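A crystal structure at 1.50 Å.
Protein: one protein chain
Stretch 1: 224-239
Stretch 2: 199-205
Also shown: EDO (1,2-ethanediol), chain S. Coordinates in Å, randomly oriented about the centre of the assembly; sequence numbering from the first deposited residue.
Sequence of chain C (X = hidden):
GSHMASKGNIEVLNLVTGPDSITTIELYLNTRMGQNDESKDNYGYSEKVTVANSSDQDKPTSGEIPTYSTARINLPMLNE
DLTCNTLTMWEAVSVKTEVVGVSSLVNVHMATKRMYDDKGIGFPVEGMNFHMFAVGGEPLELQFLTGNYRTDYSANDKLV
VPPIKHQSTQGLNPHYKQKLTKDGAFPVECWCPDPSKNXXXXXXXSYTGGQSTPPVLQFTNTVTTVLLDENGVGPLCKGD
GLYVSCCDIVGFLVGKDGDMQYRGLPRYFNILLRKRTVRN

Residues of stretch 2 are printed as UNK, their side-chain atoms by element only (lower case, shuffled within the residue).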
# COMPACT_ATOMS: atom_id res chain seq x y z
N THR C 224 16.30 12.39 -5.33
CA THR C 224 17.33 12.23 -6.38
C THR C 224 17.35 10.75 -6.77
O THR C 224 17.42 9.87 -5.91
CB THR C 224 18.68 12.68 -5.85
OG1 THR C 224 18.64 14.09 -5.59
CG2 THR C 224 19.80 12.40 -6.87
N THR C 225 17.26 10.48 -8.06
CA THR C 225 17.34 9.11 -8.59
C THR C 225 18.75 8.91 -9.15
O THR C 225 19.16 9.62 -10.04
CB THR C 225 16.32 8.91 -9.72
OG1 THR C 225 15.00 9.20 -9.24
CG2 THR C 225 16.40 7.50 -10.25
N VAL C 226 19.49 7.97 -8.59
CA VAL C 226 20.85 7.66 -9.03
C VAL C 226 20.77 6.86 -10.34
O VAL C 226 20.06 5.87 -10.42
CB VAL C 226 21.60 6.87 -7.94
CG1 VAL C 226 22.97 6.43 -8.44
CG2 VAL C 226 21.74 7.71 -6.67
N LEU C 227 21.50 7.34 -11.35
CA LEU C 227 21.53 6.70 -12.67
C LEU C 227 22.75 5.79 -12.88
O LEU C 227 22.87 5.12 -13.91
CB LEU C 227 21.48 7.77 -13.77
CG LEU C 227 20.20 8.63 -13.80
CD1 LEU C 227 20.41 9.81 -14.73
CD2 LEU C 227 19.00 7.81 -14.25
N LEU C 228 23.66 5.77 -11.92
CA LEU C 228 24.81 4.87 -11.97
C LEU C 228 24.36 3.41 -11.91
O LEU C 228 23.44 3.05 -11.18
CB LEU C 228 25.74 5.16 -10.81
CG LEU C 228 26.29 6.59 -10.73
CD1 LEU C 228 27.33 6.68 -9.62
CD2 LEU C 228 26.90 7.06 -12.05
N ASP C 229 25.00 2.55 -12.69
CA ASP C 229 24.69 1.12 -12.62
C ASP C 229 25.45 0.45 -11.48
O ASP C 229 26.09 1.13 -10.67
CB ASP C 229 24.93 0.46 -13.98
CG ASP C 229 26.40 0.39 -14.38
OD1 ASP C 229 27.32 0.58 -13.55
OD2 ASP C 229 26.63 0.14 -15.58
N GLU C 230 25.38 -0.88 -11.43
CA GLU C 230 26.04 -1.66 -10.38
C GLU C 230 27.57 -1.54 -10.38
O GLU C 230 28.22 -1.80 -9.36
CB GLU C 230 25.62 -3.15 -10.43
CG GLU C 230 25.84 -3.86 -11.76
CD GLU C 230 24.60 -3.88 -12.64
OE1 GLU C 230 24.06 -2.79 -12.93
OE2 GLU C 230 24.15 -4.98 -13.05
N ASN C 231 28.15 -1.15 -11.52
CA ASN C 231 29.58 -0.91 -11.61
C ASN C 231 29.95 0.56 -11.42
O ASN C 231 31.08 0.93 -11.65
CB ASN C 231 30.11 -1.39 -12.96
CG ASN C 231 29.81 -2.86 -13.22
OD1 ASN C 231 30.11 -3.71 -12.39
ND2 ASN C 231 29.19 -3.16 -14.35
N GLY C 232 28.99 1.39 -11.03
CA GLY C 232 29.27 2.81 -10.79
C GLY C 232 29.33 3.67 -12.04
O GLY C 232 29.88 4.78 -12.01
N VAL C 233 28.74 3.20 -13.14
CA VAL C 233 28.79 3.92 -14.41
C VAL C 233 27.39 4.34 -14.83
O VAL C 233 26.50 3.52 -14.88
CB VAL C 233 29.41 3.05 -15.53
CG1 VAL C 233 29.57 3.87 -16.80
CG2 VAL C 233 30.75 2.48 -15.09
N GLY C 234 27.23 5.63 -15.15
CA GLY C 234 25.97 6.18 -15.63
C GLY C 234 25.89 6.09 -17.14
O GLY C 234 26.88 5.75 -17.80
N PRO C 235 24.72 6.43 -17.72
CA PRO C 235 24.62 6.53 -19.18
C PRO C 235 25.71 7.46 -19.75
O PRO C 235 25.96 8.53 -19.19
CB PRO C 235 23.23 7.11 -19.39
CG PRO C 235 22.45 6.66 -18.19
CD PRO C 235 23.44 6.76 -17.06
N LEU C 236 26.34 7.03 -20.84
CA LEU C 236 27.42 7.79 -21.50
C LEU C 236 26.85 8.40 -22.78
O LEU C 236 26.27 7.70 -23.60
CB LEU C 236 28.61 6.90 -21.76
CG LEU C 236 29.24 6.29 -20.50
CD1 LEU C 236 30.29 5.25 -20.88
CD2 LEU C 236 29.88 7.35 -19.62
N CYS C 237 26.95 9.72 -22.89
CA CYS C 237 26.23 10.46 -23.90
C CYS C 237 26.95 10.50 -25.24
O CYS C 237 27.84 11.34 -25.48
CB CYS C 237 25.95 11.87 -23.38
SG CYS C 237 24.80 11.82 -21.98
N LYS C 238 26.54 9.58 -26.11
CA LYS C 238 27.15 9.40 -27.41
C LYS C 238 26.89 10.62 -28.28
O LYS C 238 25.76 11.13 -28.34
CB LYS C 238 26.62 8.13 -28.06
CG LYS C 238 27.05 6.87 -27.33
CD LYS C 238 26.41 5.62 -27.92
CE LYS C 238 26.91 4.36 -27.22
NZ LYS C 238 26.29 3.12 -27.76
N GLY C 239 27.94 11.10 -28.92
CA GLY C 239 27.86 12.31 -29.73
C GLY C 239 27.41 13.54 -28.96
O GLY C 239 26.82 14.46 -29.53
N UNK C 199 21.26 -0.81 -22.66
CA UNK C 199 22.39 -0.90 -21.76
C UNK C 199 22.89 0.49 -21.32
O UNK C 199 23.48 0.63 -20.26
o UNK C 199 22.10 -2.37 -24.90
c UNK C 199 23.53 -1.68 -22.43
o UNK C 199 22.42 -4.55 -24.59
c UNK C 199 22.51 -3.34 -24.19
c UNK C 199 23.14 -3.12 -22.80
N UNK C 200 22.59 1.50 -22.13
CA UNK C 200 23.04 2.85 -21.92
C UNK C 200 21.89 3.83 -21.61
O UNK C 200 22.04 5.02 -21.79
n UNK C 200 24.84 5.30 -24.01
o UNK C 200 25.28 4.66 -21.89
c UNK C 200 23.81 3.27 -23.18
c UNK C 200 24.70 4.48 -22.96
N UNK C 201 20.77 3.30 -21.12
CA UNK C 201 19.61 4.08 -20.67
C UNK C 201 19.09 3.47 -19.38
O UNK C 201 19.15 2.26 -19.19
c UNK C 201 18.50 4.08 -21.75
o UNK C 201 18.98 4.82 -22.89
c UNK C 201 17.17 4.64 -21.24
N UNK C 202 18.58 4.30 -18.49
CA UNK C 202 17.84 3.79 -17.34
C UNK C 202 16.39 4.17 -17.54
O UNK C 202 16.09 5.31 -17.87
n UNK C 202 24.04 3.07 -16.22
n UNK C 202 22.54 2.32 -17.79
n UNK C 202 21.85 3.07 -15.68
c UNK C 202 18.35 4.43 -16.05
c UNK C 202 19.85 4.39 -15.89
c UNK C 202 20.42 2.97 -15.90
c UNK C 202 22.80 2.83 -16.57
N UNK C 203 15.48 3.23 -17.34
CA UNK C 203 14.05 3.55 -17.43
C UNK C 203 13.27 2.98 -16.24
O UNK C 203 13.68 1.99 -15.63
c UNK C 203 14.62 -0.23 -20.18
c UNK C 203 13.51 1.61 -19.05
c UNK C 203 13.41 3.09 -18.76
c UNK C 203 12.70 -0.66 -18.79
c UNK C 203 13.73 -1.11 -19.63
c UNK C 203 12.60 0.70 -18.51
c UNK C 203 14.51 1.12 -19.89
o UNK C 203 13.83 -2.45 -19.90
N UNK C 204 12.18 3.67 -15.91
CA UNK C 204 11.37 3.36 -14.73
C UNK C 204 9.95 3.60 -15.13
O UNK C 204 9.62 4.67 -15.62
c UNK C 204 15.32 5.44 -13.91
c UNK C 204 15.94 4.75 -12.90
c UNK C 204 13.95 5.30 -14.10
c UNK C 204 15.22 3.91 -12.09
c UNK C 204 11.72 4.28 -13.53
c UNK C 204 13.20 4.44 -13.29
c UNK C 204 13.84 3.75 -12.29
o UNK C 204 17.31 4.95 -12.73
N UNK C 205 9.08 2.63 -14.85
CA UNK C 205 7.68 2.80 -15.22
C UNK C 205 6.72 2.09 -14.28
O UNK C 205 7.08 1.15 -13.57
C1 EDO S . 25.96 2.81 -19.09
O1 EDO S . 25.83 1.88 -18.01
C2 EDO S . 27.37 2.78 -19.68
O2 EDO S . 27.34 2.80 -21.12
O HOH W 1 18.69 3.65 -10.89

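Position 199 carries three carbons in a row, the third bearing two oxygens: a carboxylate on a two-methylene arm, hence glutamate, E199. Its side chain does not reach stretch 1, so nothing in this contact selects it.

Position 200 has two carbons, the second carrying one oxygen and one nitrogen. This short amide lies beside L236 and uses both of its ends. A carboxylate would offer two acceptors; here one donor and one acceptor are needed, and the residue is asparagine, N200. L236 N donates to N200 OD1 and N200 ND2 donates to L236 O, both at 2.8 Å and nearly straight at 169°, so the side chain reads one residue's backbone as a neighbouring strand would.

Position 201 has one carbon bearing an oxygen and a carbon, the branched pattern of threonine. T201 points away from stretch 1, as alternation along a strand predicts.

Position 202 points back toward it: three carbons, a nitrogen, then a carbon with two more nitrogens. The chain nitrogen lies 2.9 Å from L227 O, and a terminal nitrogen lies 2.8 Å from V233 O. That is arginine, R202. Its NE donates to L227 O, while R202 NH2 adds a weak bond to the same oxygen at 3.3 Å. P235 N sits over one face of the guanidinium. D229 OD2 makes a long salt bridge to R202 NH2, 4.0 Å, well out of the guanidinium plane, so it contributes charge alone.

Position 203 shows one carbon and a six-carbon ring bearing an oxygen, a tyrosine; Y203 points away and makes no contact with stretch 1.

Position 204 repeats that composition but points toward stretch 1, its ring edge against L227 CD2 and its oxygen 3.7 Å from T225 CG2: tyrosine again, Y204. Y204 OH is also 3.7 Å from L227 CD2. Water 1 lies 2.6 Å from Y204 OH and donates to V226 O at 2.7 Å, bridging the two.

Position 205 has no side-chain atoms: glycine, G205, out of reach.

R202 and Y204 alternate toward a mostly irregular segment and N200 reaches it from beside the strand; backbone atoms of stretch 1 take part in every direct hydrogen bond between the stretches, and D229 adds charge. D229 OD1 accepts from N231 N (2.8 Å) and V233 N (3.0 Å), holding the turn beside the arginine. Ethanediol, probably from the crystallisation liquor, links R202 NH2 to its O1 (2.8 Å) and N200 OD1 to its O2 (2.9 Å). The rule is side chain to backbone: amide and guanidinium dock a loop without sheet pairing.

Stretch 2 (199-205) ENTRYYG
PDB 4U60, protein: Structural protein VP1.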